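Local atomic coordinates of putative HMP/thiamine permease protein YkoE (Bacillus subtilis, PDB entry 5EDL), a protein that binds thiamine as the membrane-embedded S component of an ECF transporter and probably helps to move it, or related hydroxymethylpyrimidine compounds, across the membrane. Residues A[20-25]-A[46-50]; A[114-119]-A[154-160]. One frame throughout, in Å; residues are numbered along the deposited sequence.

Contact 1. Residues A[20-25]-A[46-50]; sequences VYLLFT and IWFIV. With VIB (3-(4-amino-2-methyl-pyrimidin-5-ylmethyl)-5-(2-hydroxy-ethyl)-4-methyl-thiazol-3-ium), chain B.
Val20 makes a light apolar touch on Ile46, CG1 to CG1 at 4.4 Å, and the next residue of helix 4-35 carries much more of the interface. The side chain of Tyr21 leaves with CG anti to the carbonyl carbon (chi1 -75°) and runs counter to the indole of Trp47 beside it, so that the phenol lies across the 46-50 backbone. Trp47 CA sits over one face of this ring, 4.0 Å from its centroid, while Ile49 CG2 meets it at the edge. The indole turns an edge of its own to the tyrosine face, a T-shaped pair with planes at 78°. Tyr21 OH accepts a hydrogen bond from Val50 N at 3.1 Å and has Glu68 as a second partner, which pins the phenol at its far end.

The backbone of Tyr21 takes part too: its O, already receiving the helical bond from Thr25 N, accepts Trp47 NE1 at 3.2 Å, with the bond lying nearly in the indole plane. This bond, with Ile46 CG2 over one face and Tyr44 packed edge-to-face, helps to hold the indole, a wall of the thiamine pocket of this membrane-embedded S component. Against the opposite face lies the ligand, its C7A methylene over the ring centre and its pyrimidine C6A 3.4 Å from Trp47 CD1. A leucine in place of Trp47 would probably leave Tyr21 O without its second donor and the pyrimidine without its flat support.

The Phe24 side chain runs roughly perpendicular to that of Ile46, whose CG2 makes a CH-pi contact over the ring face, 3.8 Å from Phe24 CG. Phe24 O approaches the indole edge at Trp47 CZ2. Thr25 OG1, hydrogen-bonded to Glu75, comes within 3.1 Å of C6A of the ligand.

Contact 2. Residues A[114-119]-A[154-160]; sequences LMLAGM and GALLAGL
Gly118 and Gly154 meet backbone to backbone where helices 111-132 and 140-170 cross, and the contact works as an example of close helix packing through small residues. The axes of the two short segments approach to 7.3 Å at an angle of 118° between their directions. Gly118 CA points a hydrogen at Gly154 O, a CA-H...O contact of 3.5 Å and 155°. Further along, Met115 and Gly159 bring their CA atoms to 4.1 Å, and Leu114 O lies 3.6 Å from Gly159 CA. A beta-carbon on Gly118, Gly154 or Gly159 would run into the other backbone at this spacing, so the absence of side chains is what permits the approach. Ala158, the smallest residue that still has one, touches Gly118 CA with its methyl.

Conventional hydrogen bonds stay within each helix. The 154-160 segment widens into a pi-type turn, with Gly159 N bonded to Gly154 O and Leu160 N to Ala155 O, five residues back in each case.

Apolar side chains close the flank of the crossing. Met115 stretches out beyond CG (chi2 -176°), which carries it along helix 140-170: its CB rests 4.0 Å from Ala155 CB, CG passes Ala155 O at 3.3 Å, and the terminal CE reaches Leu160 CB at 3.8 Å, with Leu156 CD2 slightly farther off. The Met115 side chain runs alongside that of Leu160 in the same sense. Ala155 CB is also met by Met119 CG, one turn further on.

Helix 111-132 is backed by helix 85-103, where Leu114 and Ala117 touch Phe101, while Met119 packs on Leu151 of helix 140-170, one turn before the crossing.

Overall arrangement
From the N terminus, helix 4-35 runs into a connecting region that returns at residues 46-50, and contact 1 closes this first loop of 20 intervening residues beside the thiamine pocket. The chain then passes through helices 49-58, 63-77 and 85-103 before contact 2 opens on helix 111-132; it closes a longer, mostly helical loop of 34 residues when helix 140-170 comes back. The two contacts therefore stand in series, neither nesting nor crossing. In space they adjoin, with centres about 14 Å apart: Phe48 packs on Gly118 and Ala158, and Ile46 and Ile49 on Leu157. Segment 46-50 thus joins the N-terminal helix to the later helix pair.

Contact 1. Residues A[20-25]-A[46-50]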
loop_
_atom_site.group_PDB
_atom_site.type_symbol
_atom_site.label_atom_id
_atom_site.label_comp_id
_atom_site.label_asym_id
_atom_site.label_seq_id
_atom_site.Cartn_x
_atom_site.Cartn_y
_atom_site.Cartn_z
ATOM N N VAL A 20 -7.816 9.181 2.676
ATOM C CA VAL A 20 -6.833 9.607 1.681
ATOM C C VAL A 20 -7.126 9.010 0.305
ATOM O O VAL A 20 -7.100 9.716 -0.709
ATOM C CB VAL A 20 -5.397 9.206 2.086
ATOM C CG1 VAL A 20 -4.391 9.662 1.008
ATOM C CG2 VAL A 20 -5.045 9.763 3.446
ATOM N N TYR A 21 -7.378 7.701 0.276
ATOM C CA TYR A 21 -7.746 6.995 -0.949
ATOM C C TYR A 21 -8.912 7.694 -1.668
ATOM O O TYR A 21 -8.897 7.860 -2.882
ATOM C CB TYR A 21 -8.149 5.543 -0.653
ATOM C CG TYR A 21 -7.012 4.588 -0.332
ATOM C CD1 TYR A 21 -5.724 5.048 -0.089
ATOM C CD2 TYR A 21 -7.238 3.221 -0.290
ATOM C CE1 TYR A 21 -4.691 4.167 0.187
ATOM C CE2 TYR A 21 -6.222 2.336 -0.020
ATOM C CZ TYR A 21 -4.956 2.812 0.214
ATOM O OH TYR A 21 -3.967 1.921 0.476
ATOM N N LEU A 22 -9.930 8.074 -0.909
ATOM C CA LEU A 22 -11.129 8.665 -1.498
ATOM C C LEU A 22 -10.820 10.013 -2.158
ATOM O O LEU A 22 -11.328 10.320 -3.239
ATOM C CB LEU A 22 -12.219 8.837 -0.436
ATOM C CG LEU A 22 -13.549 9.432 -0.916
ATOM C CD1 LEU A 22 -14.146 8.602 -2.051
ATOM C CD2 LEU A 22 -14.532 9.544 0.244
ATOM N N LEU A 23 -9.999 10.811 -1.485
ATOM C CA LEU A 23 -9.564 12.100 -2.006
ATOM C C LEU A 23 -8.826 11.923 -3.334
ATOM O O LEU A 23 -9.118 12.607 -4.318
ATOM C CB LEU A 23 -8.669 12.814 -0.986
ATOM C CG LEU A 23 -7.795 13.964 -1.496
ATOM C CD1 LEU A 23 -8.638 15.057 -2.127
ATOM C CD2 LEU A 23 -6.943 14.541 -0.360
ATOM N N PHE A 24 -7.886 10.982 -3.363
ATOM C CA PHE A 24 -7.120 10.718 -4.579
ATOM C C PHE A 24 -7.968 10.112 -5.681
ATOM O O PHE A 24 -7.714 10.344 -6.860
ATOM C CB PHE A 24 -5.926 9.815 -4.275
ATOM C CG PHE A 24 -4.728 10.570 -3.795
ATOM C CD1 PHE A 24 -3.769 11.009 -4.692
ATOM C CD2 PHE A 24 -4.573 10.873 -2.460
ATOM C CE1 PHE A 24 -2.677 11.722 -4.261
ATOM C CE2 PHE A 24 -3.476 11.579 -2.025
ATOM C CZ PHE A 24 -2.531 12.013 -2.936
ATOM N N THR A 25 -8.985 9.348 -5.303
ATOM C CA THR A 25 -9.909 8.822 -6.295
ATOM C C THR A 25 -10.634 9.966 -7.008
ATOM O O THR A 25 -10.787 9.951 -8.239
ATOM C CB THR A 25 -10.925 7.868 -5.664
ATOM O OG1 THR A 25 -10.275 6.623 -5.405
ATOM C CG2 THR A 25 -12.114 7.633 -6.602
ATOM N N ILE A 46 -0.324 5.431 -4.507
ATOM C CA ILE A 46 -0.917 5.877 -3.251
ATOM C C ILE A 46 -2.020 4.916 -2.816
ATOM O O ILE A 46 -2.209 4.699 -1.617
ATOM C CB ILE A 46 -1.512 7.305 -3.336
ATOM C CG1 ILE A 46 -1.614 7.929 -1.944
ATOM C CG2 ILE A 46 -2.885 7.284 -3.974
ATOM C CD1 ILE A 46 -0.254 8.171 -1.268
ATOM N N TRP A 47 -2.741 4.334 -3.776
ATOM C CA TRP A 47 -3.837 3.421 -3.427
ATOM C C TRP A 47 -3.356 2.071 -2.897
ATOM O O TRP A 47 -4.186 1.236 -2.511
ATOM C CB TRP A 47 -4.780 3.201 -4.629
ATOM C CG TRP A 47 -5.587 4.434 -4.954
ATOM C CD1 TRP A 47 -6.466 5.089 -4.134
ATOM C CD2 TRP A 47 -5.596 5.144 -6.197
ATOM N NE1 TRP A 47 -7.011 6.175 -4.790
ATOM C CE2 TRP A 47 -6.485 6.230 -6.056
ATOM C CE3 TRP A 47 -4.930 4.964 -7.419
ATOM C CZ2 TRP A 47 -6.729 7.132 -7.094
ATOM C CZ3 TRP A 47 -5.165 5.866 -8.440
ATOM C CH2 TRP A 47 -6.054 6.939 -8.270
ATOM N N PHE A 48 -2.039 1.853 -2.892
ATOM C CA PHE A 48 -1.466 0.622 -2.313
ATOM C C PHE A 48 -0.763 0.838 -0.963
ATOM O O PHE A 48 -0.314 -0.127 -0.334
ATOM C CB PHE A 48 -0.421 -0.025 -3.232
ATOM C CG PHE A 48 -0.774 -0.045 -4.688
ATOM C CD1 PHE A 48 -2.082 -0.189 -5.117
ATOM C CD2 PHE A 48 0.234 0.067 -5.634
ATOM C CE1 PHE A 48 -2.380 -0.213 -6.477
ATOM C CE2 PHE A 48 -0.047 0.045 -6.990
ATOM C CZ PHE A 48 -1.363 -0.095 -7.418
ATOM N N ILE A 49 -0.624 2.087 -0.543
ATOM C CA ILE A 49 0.286 2.395 0.561
ATOM C C ILE A 49 -0.096 1.678 1.866
ATOM O O ILE A 49 0.773 1.285 2.626
ATOM C CB ILE A 49 0.375 3.929 0.816
ATOM C CG1 ILE A 49 1.566 4.231 1.738
ATOM C CG2 ILE A 49 -0.930 4.463 1.395
ATOM C CD1 ILE A 49 1.941 5.694 1.791
ATOM N N VAL A 50 -1.394 1.469 2.090
ATOM C CA VAL A 50 -1.868 0.790 3.290
ATOM C C VAL A 50 -1.248 -0.606 3.417
ATOM O O VAL A 50 -0.866 -1.014 4.504
ATOM C CB VAL A 50 -3.416 0.688 3.300
ATOM C CG1 VAL A 50 -3.896 -0.347 4.294
ATOM C CG2 VAL A 50 -4.019 2.039 3.606
HETATM C CM2 VIB B . -8.556 1.113 -2.881
HETATM N N4A VIB B . -6.895 1.581 -7.461
HETATM C CM4 VIB B . -7.837 5.028 -10.715
HETATM O O1 VIB B . -7.338 1.902 -12.932
HETATM C C7 VIB B . -8.704 1.812 -13.284
HETATM C C6 VIB B . -9.395 3.067 -12.810
HETATM C C2 VIB B . -10.031 2.322 -8.973
HETATM S S1 VIB B . -10.301 1.961 -10.473
HETATM C C5 VIB B . -9.480 2.986 -11.296
HETATM C C4 VIB B . -8.770 3.855 -10.389
HETATM N N3 VIB B . -9.127 3.436 -8.920
HETATM C C7A VIB B . -8.589 4.158 -7.771
HETATM C C4A VIB B . -7.723 2.067 -6.378
HETATM N N3A VIB B . -7.764 1.422 -5.211
HETATM C C2A VIB B . -8.549 1.897 -4.204
HETATM N N1A VIB B . -9.279 3.044 -4.383
HETATM C C6A VIB B . -9.246 3.715 -5.563
HETATM C C5A VIB B . -8.450 3.214 -6.563
#

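Contact 2. Residues A[114-119]-A[154-160]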
loop_
_atom_site.group_PDB
_atom_site.type_symbol
_atom_site.label_atom_id
_atom_site.label_comp_id
_atom_site.label_asym_id
_atom_site.label_seq_id
_atom_site.Cartn_x
_atom_site.Cartn_y
_atom_site.Cartn_z
ATOM N N LEU A 114 9.738 -3.882 0.025
ATOM C CA LEU A 114 8.570 -3.005 0.109
ATOM C C LEU A 114 8.208 -2.467 -1.283
ATOM O O LEU A 114 7.031 -2.408 -1.657
ATOM C CB LEU A 114 8.827 -1.845 1.079
ATOM C CG LEU A 114 9.211 -2.228 2.518
ATOM C CD1 LEU A 114 9.287 -0.980 3.391
ATOM C CD2 LEU A 114 8.231 -3.235 3.104
ATOM N N MET A 115 9.225 -2.088 -2.048
ATOM C CA MET A 115 8.997 -1.557 -3.389
ATOM C C MET A 115 8.423 -2.627 -4.318
ATOM O O MET A 115 7.470 -2.355 -5.053
ATOM C CB MET A 115 10.283 -0.970 -3.966
ATOM C CG MET A 115 10.692 0.355 -3.321
ATOM S SD MET A 115 12.146 1.045 -4.138
ATOM C CE MET A 115 12.210 2.674 -3.403
ATOM N N LEU A 116 8.979 -3.840 -4.257
ATOM C CA LEU A 116 8.423 -4.983 -4.975
ATOM C C LEU A 116 6.960 -5.242 -4.616
ATOM O O LEU A 116 6.164 -5.608 -5.461
ATOM C CB LEU A 116 9.228 -6.243 -4.674
ATOM C CG LEU A 116 9.795 -7.079 -5.810
ATOM C CD1 LEU A 116 10.190 -6.237 -7.015
ATOM C CD2 LEU A 116 10.991 -7.873 -5.279
ATOM N N ALA A 117 6.639 -5.106 -3.340
ATOM C CA ALA A 117 5.279 -5.317 -2.872
ATOM C C ALA A 117 4.339 -4.291 -3.530
ATOM O O ALA A 117 3.273 -4.651 -4.032
ATOM C CB ALA A 117 5.228 -5.218 -1.344
ATOM N N GLY A 118 4.755 -3.023 -3.522
ATOM C CA GLY A 118 4.068 -1.972 -4.256
ATOM C C GLY A 118 3.860 -2.350 -5.717
ATOM O O GLY A 118 2.749 -2.225 -6.245
ATOM N N MET A 119 4.923 -2.830 -6.363
ATOM C CA MET A 119 4.860 -3.241 -7.769
ATOM C C MET A 119 3.947 -4.448 -7.990
ATOM O O MET A 119 3.340 -4.588 -9.058
ATOM C CB MET A 119 6.266 -3.544 -8.287
ATOM C CG MET A 119 7.135 -2.291 -8.389
ATOM S SD MET A 119 8.906 -2.599 -8.599
ATOM C CE MET A 119 8.881 -3.574 -10.099
ATOM N N GLY A 154 4.010 2.574 -7.843
ATOM C CA GLY A 154 3.885 1.563 -6.810
ATOM C C GLY A 154 5.169 1.454 -5.985
ATOM O O GLY A 154 5.128 1.374 -4.762
ATOM N N ALA A 155 6.315 1.461 -6.655
ATOM C CA ALA A 155 7.597 1.363 -5.950
ATOM C C ALA A 155 7.795 2.587 -5.039
ATOM O O ALA A 155 8.215 2.447 -3.887
ATOM C CB ALA A 155 8.749 1.235 -6.944
ATOM N N LEU A 156 7.441 3.771 -5.543
ATOM C CA LEU A 156 7.750 5.014 -4.844
ATOM C C LEU A 156 6.667 5.497 -3.864
ATOM O O LEU A 156 6.984 5.854 -2.732
ATOM C CB LEU A 156 8.049 6.122 -5.852
ATOM C CG LEU A 156 9.274 5.886 -6.736
ATOM C CD1 LEU A 156 9.478 7.045 -7.715
ATOM C CD2 LEU A 156 10.522 5.643 -5.911
ATOM N N LEU A 157 5.407 5.520 -4.298
ATOM C CA LEU A 157 4.321 6.064 -3.479
ATOM C C LEU A 157 3.728 5.048 -2.514
ATOM O O LEU A 157 3.050 5.421 -1.569
ATOM C CB LEU A 157 3.201 6.624 -4.363
ATOM C CG LEU A 157 3.588 7.811 -5.251
ATOM C CD1 LEU A 157 2.344 8.394 -5.932
ATOM C CD2 LEU A 157 4.335 8.861 -4.442
ATOM N N ALA A 158 3.962 3.766 -2.762
ATOM C CA ALA A 158 3.555 2.751 -1.802
ATOM C C ALA A 158 4.769 2.250 -1.019
ATOM O O ALA A 158 4.810 2.381 0.204
ATOM C CB ALA A 158 2.844 1.605 -2.488
ATOM N N GLY A 159 5.764 1.711 -1.720
ATOM C CA GLY A 159 6.931 1.136 -1.066
ATOM C C GLY A 159 7.762 2.144 -0.272
ATOM O O GLY A 159 7.897 2.028 0.946
ATOM N N LEU A 160 8.322 3.130 -0.960
ATOM C CA LEU A 160 9.181 4.114 -0.312
ATOM C C LEU A 160 8.406 5.055 0.623
ATOM O O LEU A 160 8.808 5.280 1.761
ATOM C CB LEU A 160 9.935 4.943 -1.360
ATOM C CG LEU A 160 10.889 6.015 -0.807
ATOM C CD1 LEU A 160 12.014 5.373 0.002
ATOM C CD2 LEU A 160 11.477 6.847 -1.933
#